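PDB 5HAX: nucleoporin NUP170 from Chaetomium thermophilum, which probably serves as a scaffold subunit of the nuclear pore complex, joining an N-terminal beta-propeller to a helical C-terminal region. Local coordinates for residues G125-T130 against Y163-S168; V136-S141 against S177-T182; I187-E192 against C213-H218; F201-Q204 against F209-R212. All blocks are in the same frame, centred on the assembly; numbering follows the deposited sequence.

Contact 1. Residues G125-T130 against Y163-S168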
loop_
_atom_site.group_PDB
_atom_site.type_symbol
_atom_site.label_atom_id
_atom_site.label_comp_id
_atom_site.label_asym_id
_atom_site.label_seq_id
_atom_site.Cartn_x
_atom_site.Cartn_y
_atom_site.Cartn_z
ATOM N N GLY A 125 -6.102 -12.923 22.526
ATOM C CA GLY A 125 -6.552 -13.658 23.692
ATOM C C GLY A 125 -6.318 -12.955 25.007
ATOM O O GLY A 125 -6.374 -13.596 26.059
ATOM N N VAL A 126 -6.051 -11.652 24.978
ATOM C CA VAL A 126 -5.846 -10.852 26.182
ATOM C C VAL A 126 -7.051 -9.964 26.465
ATOM O O VAL A 126 -7.590 -9.966 27.572
ATOM C CB VAL A 126 -4.560 -10.002 26.065
ATOM C CG1 VAL A 126 -4.371 -9.140 27.312
ATOM C CG2 VAL A 126 -3.348 -10.890 25.835
ATOM N N PHE A 127 -7.481 -9.195 25.471
ATOM C CA PHE A 127 -8.521 -8.194 25.637
ATOM C C PHE A 127 -9.814 -8.635 24.964
ATOM O O PHE A 127 -9.839 -9.556 24.143
ATOM C CB PHE A 127 -8.074 -6.848 25.059
ATOM C CG PHE A 127 -6.856 -6.275 25.726
ATOM C CD1 PHE A 127 -6.936 -5.725 26.995
ATOM C CD2 PHE A 127 -5.633 -6.278 25.079
ATOM C CE1 PHE A 127 -5.816 -5.195 27.607
ATOM C CE2 PHE A 127 -4.511 -5.747 25.686
ATOM C CZ PHE A 127 -4.604 -5.206 26.951
ATOM N N VAL A 128 -10.899 -7.957 25.343
ATOM C CA VAL A 128 -12.173 -8.142 24.667
ATOM C C VAL A 128 -11.993 -7.839 23.181
ATOM O O VAL A 128 -11.174 -7.000 22.786
ATOM C CB VAL A 128 -13.251 -7.243 25.299
ATOM C CG1 VAL A 128 -12.903 -5.765 25.124
ATOM C CG2 VAL A 128 -14.619 -7.537 24.707
ATOM N N LYS A 129 -12.768 -8.538 22.347
ATOM C CA LYS A 129 -12.611 -8.409 20.901
ATOM C C LYS A 129 -12.815 -6.974 20.429
ATOM O O LYS A 129 -12.237 -6.570 19.414
ATOM C CB LYS A 129 -13.591 -9.337 20.183
ATOM C CG LYS A 129 -12.986 -10.647 19.703
ATOM C CD LYS A 129 -12.440 -11.481 20.851
ATOM C CE LYS A 129 -12.509 -12.968 20.531
ATOM N NZ LYS A 129 -11.873 -13.303 19.226
ATOM N N THR A 130 -13.625 -6.192 21.145
ATOM C CA THR A 130 -13.902 -4.822 20.724
ATOM C C THR A 130 -12.692 -3.908 20.872
ATOM O O THR A 130 -12.699 -2.808 20.306
ATOM C CB THR A 130 -15.072 -4.244 21.524
ATOM O OG1 THR A 130 -14.655 -3.983 22.870
ATOM C CG2 THR A 130 -16.257 -5.207 21.534
ATOM N N TYR A 163 -9.464 2.740 27.448
ATOM C CA TYR A 163 -9.695 1.835 28.566
ATOM C C TYR A 163 -8.437 1.735 29.412
ATOM O O TYR A 163 -7.331 1.602 28.880
ATOM C CB TYR A 163 -10.084 0.431 28.085
ATOM C CG TYR A 163 -11.372 0.368 27.300
ATOM C CD1 TYR A 163 -12.519 -0.179 27.857
ATOM C CD2 TYR A 163 -11.440 0.845 25.999
ATOM C CE1 TYR A 163 -13.700 -0.242 27.144
ATOM C CE2 TYR A 163 -12.616 0.787 25.277
ATOM C CZ TYR A 163 -13.743 0.241 25.853
ATOM O OH TYR A 163 -14.917 0.181 25.138
ATOM N N SER A 164 -8.609 1.792 30.731
ATOM C CA SER A 164 -7.502 1.531 31.635
ATOM C C SER A 164 -7.200 0.034 31.667
ATOM O O SER A 164 -8.024 -0.803 31.289
ATOM C CB SER A 164 -7.819 2.041 33.039
ATOM O OG SER A 164 -8.979 1.419 33.562
ATOM N N THR A 165 -5.989 -0.297 32.120
ATOM C CA THR A 165 -5.503 -1.675 32.078
ATOM C C THR A 165 -4.771 -2.120 33.331
ATOM O O THR A 165 -4.588 -3.330 33.505
ATOM C CB THR A 165 -4.562 -1.872 30.881
ATOM O OG1 THR A 165 -3.356 -1.125 31.090
ATOM C CG2 THR A 165 -5.221 -1.424 29.586
ATOM N N ARG A 166 -4.340 -1.213 34.205
ATOM C CA ARG A 166 -3.459 -1.519 35.328
ATOM C C ARG A 166 -2.114 -2.073 34.873
ATOM O O ARG A 166 -1.351 -2.589 35.700
ATOM C CB ARG A 166 -4.109 -2.504 36.313
ATOM C CG ARG A 166 -5.498 -2.107 36.789
ATOM C CD ARG A 166 -6.030 -3.127 37.784
ATOM N NE ARG A 166 -7.481 -3.059 37.938
ATOM C CZ ARG A 166 -8.225 -4.034 38.450
ATOM N NH1 ARG A 166 -7.662 -5.166 38.855
ATOM N NH2 ARG A 166 -9.540 -3.883 38.552
ATOM N N MET A 167 -1.803 -1.976 33.581
ATOM C CA MET A 167 -0.566 -2.502 33.018
ATOM C C MET A 167 0.431 -1.361 32.854
ATOM O O MET A 167 0.188 -0.423 32.086
ATOM C CB MET A 167 -0.830 -3.178 31.673
ATOM C CG MET A 167 -1.718 -4.409 31.756
ATOM S SD MET A 167 -2.132 -5.074 30.134
ATOM C CE MET A 167 -3.098 -6.512 30.592
ATOM N N SER A 168 1.546 -1.441 33.576
ATOM C CA SER A 168 2.592 -0.433 33.485
ATOM C C SER A 168 3.858 -0.989 34.118
ATOM O O SER A 168 3.810 -1.902 34.947
ATOM C CB SER A 168 2.180 0.874 34.168
ATOM O OG SER A 168 2.150 0.723 35.576
#
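T165 OG1 is held by two bonds: it accepts from the backbone N of M167 at 3.1 Å, two residues on, and donates to the carbonyl O of L145. The first bond closes an ST turn, with an N-H...O angle of 154°. With the hydroxyl tied up in this way, the methyl of the same residue is left for apolar company, and T165 CG2 stands 4.3 Å from CE1 of the F127 ring.

M167 supplies the main touch. Its CG lies anti to the carbonyl carbon (chi1 -64°) and the chain is extended beyond, which brings SD and CE to the end of the F127 ring; the two side chains come from opposite directions. SD meets CZ of F127 at 4.0 Å, and CE is 4.2 Å from the same CZ. This is a Met-aromatic contact, with SD 5.3 Å from the ring centroid and an oblique approach. V126 CG1 sits over the middle of one face of the F127 ring, 3.7 Å above its plane, and reaches toward M167 CE as well.

V126 and M167 both rest on Y202 of the next blade, while F127 leans on P122. At the edge of this sheet, strand 159-170 is joined by a strand of the chain of another protein, which pairs in parallel with Y163; an acidic side chain of that other chain forms a salt bridge with R166.

No hydrogen bond joins 125-130 to 163-168. The chemistry implies a buried apolar join, in which van der Waals packing and the sulfur-ring contact probably help to seat the loop, while the hydroxyl of T165 is satisfied within its own sheet, by L145 O and M167 N.

Contact 2. Residues V136-S141 against S177-T182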
loop_
_atom_site.group_PDB
_atom_site.type_symbol
_atom_site.label_atom_id
_atom_site.label_comp_id
_atom_site.label_asym_id
_atom_site.label_seq_id
_atom_site.Cartn_x
_atom_site.Cartn_y
_atom_site.Cartn_z
ATOM N N VAL A 136 0.447 2.881 23.660
ATOM C CA VAL A 136 1.644 2.841 24.496
ATOM C C VAL A 136 2.098 4.276 24.729
ATOM O O VAL A 136 2.348 5.015 23.770
ATOM C CB VAL A 136 2.763 2.013 23.845
ATOM C CG1 VAL A 136 3.925 1.844 24.817
ATOM C CG2 VAL A 136 2.241 0.659 23.392
ATOM N N VAL A 137 2.210 4.665 25.997
ATOM C CA VAL A 137 2.624 6.010 26.389
ATOM C C VAL A 137 3.876 5.868 27.244
ATOM O O VAL A 137 3.819 5.321 28.353
ATOM C CB VAL A 137 1.521 6.754 27.152
ATOM C CG1 VAL A 137 2.002 8.138 27.571
ATOM C CG2 VAL A 137 0.262 6.859 26.302
ATOM N N ALA A 138 5.000 6.370 26.739
ATOM C CA ALA A 138 6.278 6.308 27.439
ATOM C C ALA A 138 6.613 7.673 28.023
ATOM O O ALA A 138 6.557 8.686 27.318
ATOM C CB ALA A 138 7.391 5.851 26.495
ATOM N N THR A 139 6.960 7.694 29.307
ATOM C CA THR A 139 7.427 8.894 29.989
ATOM C C THR A 139 8.863 8.679 30.458
ATOM O O THR A 139 9.461 7.623 30.242
ATOM C CB THR A 139 6.527 9.249 31.179
ATOM O OG1 THR A 139 6.747 8.319 32.249
ATOM C CG2 THR A 139 5.056 9.233 30.778
ATOM N N THR A 140 9.416 9.699 31.117
ATOM C CA THR A 140 10.757 9.583 31.677
ATOM C C THR A 140 10.802 8.669 32.894
ATOM O O THR A 140 11.898 8.371 33.379
ATOM C CB THR A 140 11.297 10.963 32.059
ATOM O OG1 THR A 140 10.391 11.606 32.962
ATOM C CG2 THR A 140 11.475 11.831 30.823
ATOM N N SER A 141 9.648 8.213 33.384
ATOM C CA SER A 141 9.565 7.378 34.575
ATOM C C SER A 141 8.953 6.006 34.331
ATOM O O SER A 141 9.277 5.070 35.065
ATOM C CB SER A 141 8.747 8.095 35.662
ATOM O OG SER A 141 8.734 7.354 36.868
ATOM N N SER A 177 12.292 6.757 23.044
ATOM C CA SER A 177 11.845 7.672 22.004
ATOM C C SER A 177 11.229 6.965 20.808
ATOM O O SER A 177 10.690 7.641 19.925
ATOM C CB SER A 177 13.012 8.542 21.507
ATOM O OG SER A 177 13.421 9.474 22.491
ATOM N N PHE A 178 11.291 5.637 20.752
ATOM C CA PHE A 178 10.792 4.873 19.616
ATOM C C PHE A 178 10.047 3.654 20.136
ATOM O O PHE A 178 10.586 2.893 20.945
ATOM C CB PHE A 178 11.941 4.451 18.693
ATOM C CG PHE A 178 12.885 5.571 18.356
ATOM C CD1 PHE A 178 12.506 6.569 17.474
ATOM C CD2 PHE A 178 14.149 5.627 18.922
ATOM C CE1 PHE A 178 13.370 7.607 17.164
ATOM C CE2 PHE A 178 15.019 6.658 18.616
ATOM C CZ PHE A 178 14.629 7.651 17.736
ATOM N N ILE A 179 8.809 3.484 19.677
ATOM C CA ILE A 179 7.971 2.344 20.030
ATOM C C ILE A 179 7.411 1.766 18.739
ATOM O O ILE A 179 6.878 2.508 17.905
ATOM C CB ILE A 179 6.819 2.741 20.974
ATOM C CG1 ILE A 179 7.345 3.509 22.189
ATOM C CG2 ILE A 179 6.038 1.502 21.409
ATOM C CD1 ILE A 179 6.252 4.190 22.992
ATOM N N VAL A 180 7.531 0.450 18.573
ATOM C CA VAL A 180 6.983 -0.239 17.410
ATOM C C VAL A 180 6.272 -1.500 17.878
ATOM O O VAL A 180 6.622 -2.092 18.902
ATOM C CB VAL A 180 8.073 -0.585 16.369
ATOM C CG1 VAL A 180 8.670 0.688 15.791
ATOM C CG2 VAL A 180 9.155 -1.465 16.985
ATOM N N GLY A 181 5.262 -1.899 17.114
ATOM C CA GLY A 181 4.486 -3.079 17.434
ATOM C C GLY A 181 4.439 -4.041 16.267
ATOM O O GLY A 181 4.464 -3.643 15.102
ATOM N N THR A 182 4.373 -5.328 16.599
ATOM C CA THR A 182 4.252 -6.377 15.600
ATOM C C THR A 182 2.789 -6.752 15.388
ATOM O O THR A 182 1.898 -6.372 16.152
ATOM C CB THR A 182 5.040 -7.623 16.006
ATOM O OG1 THR A 182 4.397 -8.257 17.119
ATOM C CG2 THR A 182 6.477 -7.271 16.373
#
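I179 touches V136 and A138 where two neighbouring four-stranded antiparallel blades of the beta-propeller pack face to face. Both of its branches are used. CD1 is 3.8 Å from V136 CG1 and 4.0 Å from A138 CB, lying across the two residues of strand 133-139 that point toward I179. CG2 also meets V136, 4.0 Å from CG1. The valine turns that methyl into the contact by setting CG1 anti to its N (chi1 -173°), and the two branched side chains cross obliquely.

Around this first shell, I179 is flanked by A116 and A118 of strand 114-120 and by I187 and L189 of its own sheet, while V136 also packs on V120 and I187. With an alanine at I179, V136 and A138 would probably lose the CD1 and CG2 contacts that bridge the blades, leaving a gap between them.

Further out, local turns and pairing shape the strand ends. S177 and F178 sit opposite the single residue G190, a classic beta bulge at the start of strand 178-181. Strand 133-139 finishes in an ST turn, in which T139 OG1 accepts from S141 N at 3.1 Å (N-H...O 159°) and also bonds the N of E142.

Contact 3. Residues I187-E192 against C213-H218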
loop_
_atom_site.group_PDB
_atom_site.type_symbol
_atom_site.label_atom_id
_atom_site.label_comp_id
_atom_site.label_asym_id
_atom_site.label_seq_id
_atom_site.Cartn_x
_atom_site.Cartn_y
_atom_site.Cartn_z
ATOM N N ILE A 187 5.602 -5.546 21.694
ATOM C CA ILE A 187 5.937 -4.128 21.838
ATOM C C ILE A 187 7.433 -4.011 22.106
ATOM O O ILE A 187 7.927 -4.523 23.118
ATOM C CB ILE A 187 5.131 -3.472 22.973
ATOM C CG1 ILE A 187 3.627 -3.571 22.688
ATOM C CG2 ILE A 187 5.546 -2.017 23.152
ATOM C CD1 ILE A 187 2.754 -3.154 23.855
ATOM N N PHE A 188 8.146 -3.319 21.215
ATOM C CA PHE A 188 9.583 -3.105 21.333
ATOM C C PHE A 188 9.891 -1.624 21.539
ATOM O O PHE A 188 9.212 -0.752 20.989
ATOM C CB PHE A 188 10.318 -3.616 20.088
ATOM C CG PHE A 188 10.240 -5.107 19.902
ATOM C CD1 PHE A 188 10.999 -5.957 20.688
ATOM C CD2 PHE A 188 9.417 -5.657 18.933
ATOM C CE1 PHE A 188 10.934 -7.329 20.516
ATOM C CE2 PHE A 188 9.348 -7.029 18.756
ATOM C CZ PHE A 188 10.108 -7.865 19.549
ATOM N N LEU A 189 10.938 -1.348 22.326
ATOM C CA LEU A 189 11.288 0.008 22.738
ATOM C C LEU A 189 12.768 0.287 22.507
ATOM O O LEU A 189 13.615 -0.602 22.633
ATOM C CB LEU A 189 10.986 0.243 24.224
ATOM C CG LEU A 189 9.627 -0.187 24.774
ATOM C CD1 LEU A 189 9.637 -0.035 26.285
ATOM C CD2 LEU A 189 8.498 0.622 24.160
ATOM N N GLY A 190 13.068 1.550 22.200
ATOM C CA GLY A 190 14.429 2.038 22.042
ATOM C C GLY A 190 14.438 3.542 22.211
ATOM O O GLY A 190 13.387 4.186 22.243
ATOM N N GLY A 191 15.634 4.106 22.317
ATOM C CA GLY A 191 15.730 5.533 22.553
ATOM C C GLY A 191 17.111 6.108 22.327
ATOM O O GLY A 191 17.948 5.523 21.637
ATOM N N GLU A 192 17.332 7.278 22.931
ATOM C CA GLU A 192 18.507 8.100 22.678
ATOM C C GLU A 192 19.548 8.004 23.792
ATOM O O GLU A 192 20.443 8.853 23.871
ATOM C CB GLU A 192 18.077 9.553 22.467
ATOM C CG GLU A 192 17.069 9.716 21.330
ATOM C CD GLU A 192 16.696 11.163 21.068
ATOM O OE1 GLU A 192 16.675 11.960 22.028
ATOM O OE2 GLU A 192 16.424 11.500 19.895
ATOM N N CYS A 213 2.420 -7.121 33.891
ATOM C CA CYS A 213 3.178 -6.397 32.879
ATOM C C CYS A 213 4.649 -6.386 33.262
ATOM O O CYS A 213 4.993 -6.044 34.396
ATOM C CB CYS A 213 2.661 -4.961 32.725
ATOM S SG CYS A 213 3.461 -4.021 31.402
ATOM N N GLY A 214 5.511 -6.755 32.309
ATOM C CA GLY A 214 6.935 -6.825 32.557
ATOM C C GLY A 214 7.725 -6.214 31.418
ATOM O O GLY A 214 7.193 -5.928 30.341
ATOM N N LYS A 215 9.018 -6.024 31.678
ATOM C CA LYS A 215 9.938 -5.405 30.735
ATOM C C LYS A 215 11.289 -6.094 30.844
ATOM O O LYS A 215 11.742 -6.403 31.950
ATOM C CB LYS A 215 10.083 -3.905 31.020
ATOM C CG LYS A 215 10.981 -3.158 30.055
ATOM C CD LYS A 215 11.033 -1.679 30.402
ATOM C CE LYS A 215 11.943 -0.914 29.456
ATOM N NZ LYS A 215 11.985 0.537 29.781
ATOM N N ILE A 216 11.929 -6.343 29.700
ATOM C CA ILE A 216 13.249 -6.966 29.681
ATOM C C ILE A 216 14.110 -6.309 28.610
ATOM O O ILE A 216 13.615 -5.830 27.586
ATOM C CB ILE A 216 13.171 -8.496 29.450
ATOM C CG1 ILE A 216 12.882 -8.824 27.980
ATOM C CG2 ILE A 216 12.128 -9.116 30.377
ATOM C CD1 ILE A 216 12.863 -10.316 27.683
ATOM N N ASN A 217 15.417 -6.302 28.864
ATOM C CA ASN A 217 16.411 -5.812 27.920
ATOM C C ASN A 217 16.936 -6.992 27.110
ATOM O O ASN A 217 17.565 -7.899 27.665
ATOM C CB ASN A 217 17.546 -5.115 28.672
ATOM C CG ASN A 217 18.491 -4.359 27.755
ATOM O OD1 ASN A 217 18.699 -4.736 26.601
ATOM N ND2 ASN A 217 19.076 -3.286 28.274
ATOM N N HIS A 218 16.677 -6.981 25.801
ATOM C CA HIS A 218 17.108 -8.069 24.929
ATOM C C HIS A 218 18.574 -7.974 24.530
ATOM O O HIS A 218 19.100 -8.935 23.957
ATOM C CB HIS A 218 16.254 -8.103 23.659
ATOM C CG HIS A 218 14.923 -8.762 23.839
ATOM N ND1 HIS A 218 14.789 -10.105 24.118
ATOM C CD2 HIS A 218 13.664 -8.267 23.762
ATOM C CE1 HIS A 218 13.506 -10.408 24.212
ATOM N NE2 HIS A 218 12.803 -9.310 24.002
#
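L189 and K215 meet at about a right angle, the isobutyl group of one against the aliphatic stem of the other. The touching atoms are L189 CD1 and K215 CE, 4.0 Å apart. K215 is fully extended, with CG anti to the backbone N (chi1 -178°), which carries its methylenes past L189 CD1 and NZ to the carbonyl O of R171. Hydrocarbon thus faces L189 while the ammonium group finds its acceptor beyond it.

The second touch pairs F188 with H218. CD2 of the imidazole approaches the edge of the F188 ring, near its plane, with F188 CE1 4.3 Å away. H218 NE2 is hydrogen-bonded to E199 OE1, which helps to fix the imidazole's rotation, and I216 CG1 lies 4.0 Å above one face of it, toward the rim.

The two strands are second and fourth in their blade, with strand 198-202 between them, so no backbone bonds join them and the side chains reach past the intervening strand. L189 and K215 also pack on I143 of strand 142-151 in the preceding blade, whereas F188 and H218 both lean on L262, in the loop leading to strand 263-268 of the following one.

Contact 4. Residues F201-Q204 against F209-R212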
loop_
_atom_site.group_PDB
_atom_site.type_symbol
_atom_site.label_atom_id
_atom_site.label_comp_id
_atom_site.label_asym_id
_atom_site.label_seq_id
_atom_site.Cartn_x
_atom_site.Cartn_y
_atom_site.Cartn_z
ATOM N N PHE A 201 6.205 -7.130 27.983
ATOM C CA PHE A 201 5.289 -8.258 28.039
ATOM C C PHE A 201 4.080 -7.884 28.884
ATOM O O PHE A 201 4.182 -7.100 29.829
ATOM C CB PHE A 201 5.967 -9.491 28.640
ATOM C CG PHE A 201 7.212 -9.914 27.921
ATOM C CD1 PHE A 201 7.141 -10.732 26.806
ATOM C CD2 PHE A 201 8.456 -9.502 28.365
ATOM C CE1 PHE A 201 8.287 -11.126 26.144
ATOM C CE2 PHE A 201 9.603 -9.893 27.710
ATOM C CZ PHE A 201 9.522 -10.707 26.597
ATOM N N TYR A 202 2.927 -8.451 28.538
ATOM C CA TYR A 202 1.757 -8.291 29.384
ATOM C C TYR A 202 0.808 -9.461 29.168
ATOM O O TYR A 202 0.769 -10.063 28.091
ATOM C CB TYR A 202 1.044 -6.953 29.133
ATOM C CG TYR A 202 0.449 -6.772 27.752
ATOM C CD1 TYR A 202 -0.856 -7.158 27.481
ATOM C CD2 TYR A 202 1.185 -6.186 26.730
ATOM C CE1 TYR A 202 -1.408 -6.982 26.226
ATOM C CE2 TYR A 202 0.641 -6.006 25.472
ATOM C CZ TYR A 202 -0.656 -6.405 25.225
ATOM O OH TYR A 202 -1.199 -6.229 23.975
ATOM N N GLN A 203 0.053 -9.778 30.218
ATOM C CA GLN A 203 -0.859 -10.910 30.216
ATOM C C GLN A 203 -2.091 -10.553 31.034
ATOM O O GLN A 203 -2.078 -9.619 31.842
ATOM C CB GLN A 203 -0.192 -12.169 30.778
ATOM C CG GLN A 203 0.292 -12.017 32.212
ATOM C CD GLN A 203 1.076 -13.221 32.692
ATOM O OE1 GLN A 203 1.090 -14.266 32.042
ATOM N NE2 GLN A 203 1.739 -13.079 33.834
ATOM N N GLN A 204 -3.159 -11.324 30.821
ATOM C CA GLN A 204 -4.430 -11.031 31.473
ATOM C C GLN A 204 -4.402 -11.396 32.953
ATOM O O GLN A 204 -4.899 -10.637 33.792
ATOM C CB GLN A 204 -5.563 -11.774 30.763
ATOM C CG GLN A 204 -5.414 -13.289 30.757
ATOM C CD GLN A 204 -6.502 -13.978 29.957
ATOM O OE1 GLN A 204 -6.829 -13.560 28.847
ATOM N NE2 GLN A 204 -7.076 -15.034 30.523
ATOM N N PHE A 209 3.776 -14.918 41.522
ATOM C CA PHE A 209 5.184 -14.935 41.153
ATOM C C PHE A 209 5.489 -14.076 39.934
ATOM O O PHE A 209 6.642 -14.045 39.491
ATOM C CB PHE A 209 5.634 -16.378 40.885
ATOM C CG PHE A 209 4.832 -17.072 39.820
ATOM C CD1 PHE A 209 5.173 -16.945 38.483
ATOM C CD2 PHE A 209 3.733 -17.845 40.155
ATOM C CE1 PHE A 209 4.435 -17.578 37.501
ATOM C CE2 PHE A 209 2.990 -18.482 39.178
ATOM C CZ PHE A 209 3.343 -18.349 37.850
ATOM N N SER A 210 4.496 -13.383 39.380
ATOM C CA SER A 210 4.699 -12.630 38.151
ATOM C C SER A 210 3.599 -11.587 38.016
ATOM O O SER A 210 2.423 -11.884 38.238
ATOM C CB SER A 210 4.705 -13.560 36.932
ATOM O OG SER A 210 5.060 -12.858 35.755
ATOM N N SER A 211 3.994 -10.373 37.642
ATOM C CA SER A 211 3.061 -9.271 37.474
ATOM C C SER A 211 2.366 -9.352 36.116
ATOM O O SER A 211 2.763 -10.105 35.223
ATOM C CB SER A 211 3.788 -7.934 37.614
ATOM O OG SER A 211 4.943 -7.899 36.793
ATOM N N ARG A 212 1.305 -8.554 35.970
ATOM C CA ARG A 212 0.567 -8.505 34.713
ATOM C C ARG A 212 1.374 -7.886 33.581
ATOM O O ARG A 212 1.031 -8.097 32.415
ATOM C CB ARG A 212 -0.727 -7.710 34.882
ATOM C CG ARG A 212 -1.951 -8.541 35.211
ATOM C CD ARG A 212 -3.202 -7.875 34.657
ATOM N NE ARG A 212 -4.426 -8.541 35.092
ATOM C CZ ARG A 212 -5.120 -8.214 36.177
ATOM N NH1 ARG A 212 -6.222 -8.885 36.483
ATOM N NH2 ARG A 212 -4.718 -7.221 36.961
#
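Backbone bonding comes first: Q203 N donates to R212 O at 2.9 Å, with an N-H...O angle of 156°. The same carbonyl oxygen receives a CA-H...O contact from Y202 CA at 3.1 Å, so two groups of the 201-204 segment close on it.

The charged side chain adds a second bridge. R212 NE donates to Q204 O across a modelled 2.5 Å, shorter than expected and so doubtful in its exact length. The carbonyl oxygen lies in the guanidinium plane, while NE sits above the carbonyl plane of Q204, 37° out of it. On its way there the extended R212 chain passes Q203 O, with CG 3.5 Å from it. Were R212 an alanine, Q204 O would probably lose its NE donor, and the link from the end of the 201-204 segment to the loop would be weakened.

Amide bonding is weaker. Q203 holds CG between N and the carbonyl carbon (chi1 60°) and stretches out from there, which lets NE2 make a weak 3.4 Å bond to S211 O; its OE1 has a weak bond from R207 NE.

All this closes the loop between strands 198-202 and 213-217, just past the backbone pairing of F201 with G214. R212 packs beside R166 of strand 159-170 and on an apolar side chain of another protein's chain.

The four contacts lie in two successive propeller blades: contact 1 lies within the first, contact 2 joins the first to the second, and contacts 3 and 4 lie within the second. Contacts 2 and 3 are closest, with centres about 8 Å apart, and share a core where I179 CG1 meets L189 CD2 at 3.7 Å. Contact 4 is nested within the chain closed by contact 3, and the two meet where I216 CD1 lies 3.3 Å from F201 CE2. Contact 1 reaches contact 4 through F127 CE2 and Y202 CE1, 3.4 Å apart, while its centre is about 17 Å from that of contact 2. A glycerol, probably from crystallisation, lies about 5 Å from the K215 side chain of contact 3.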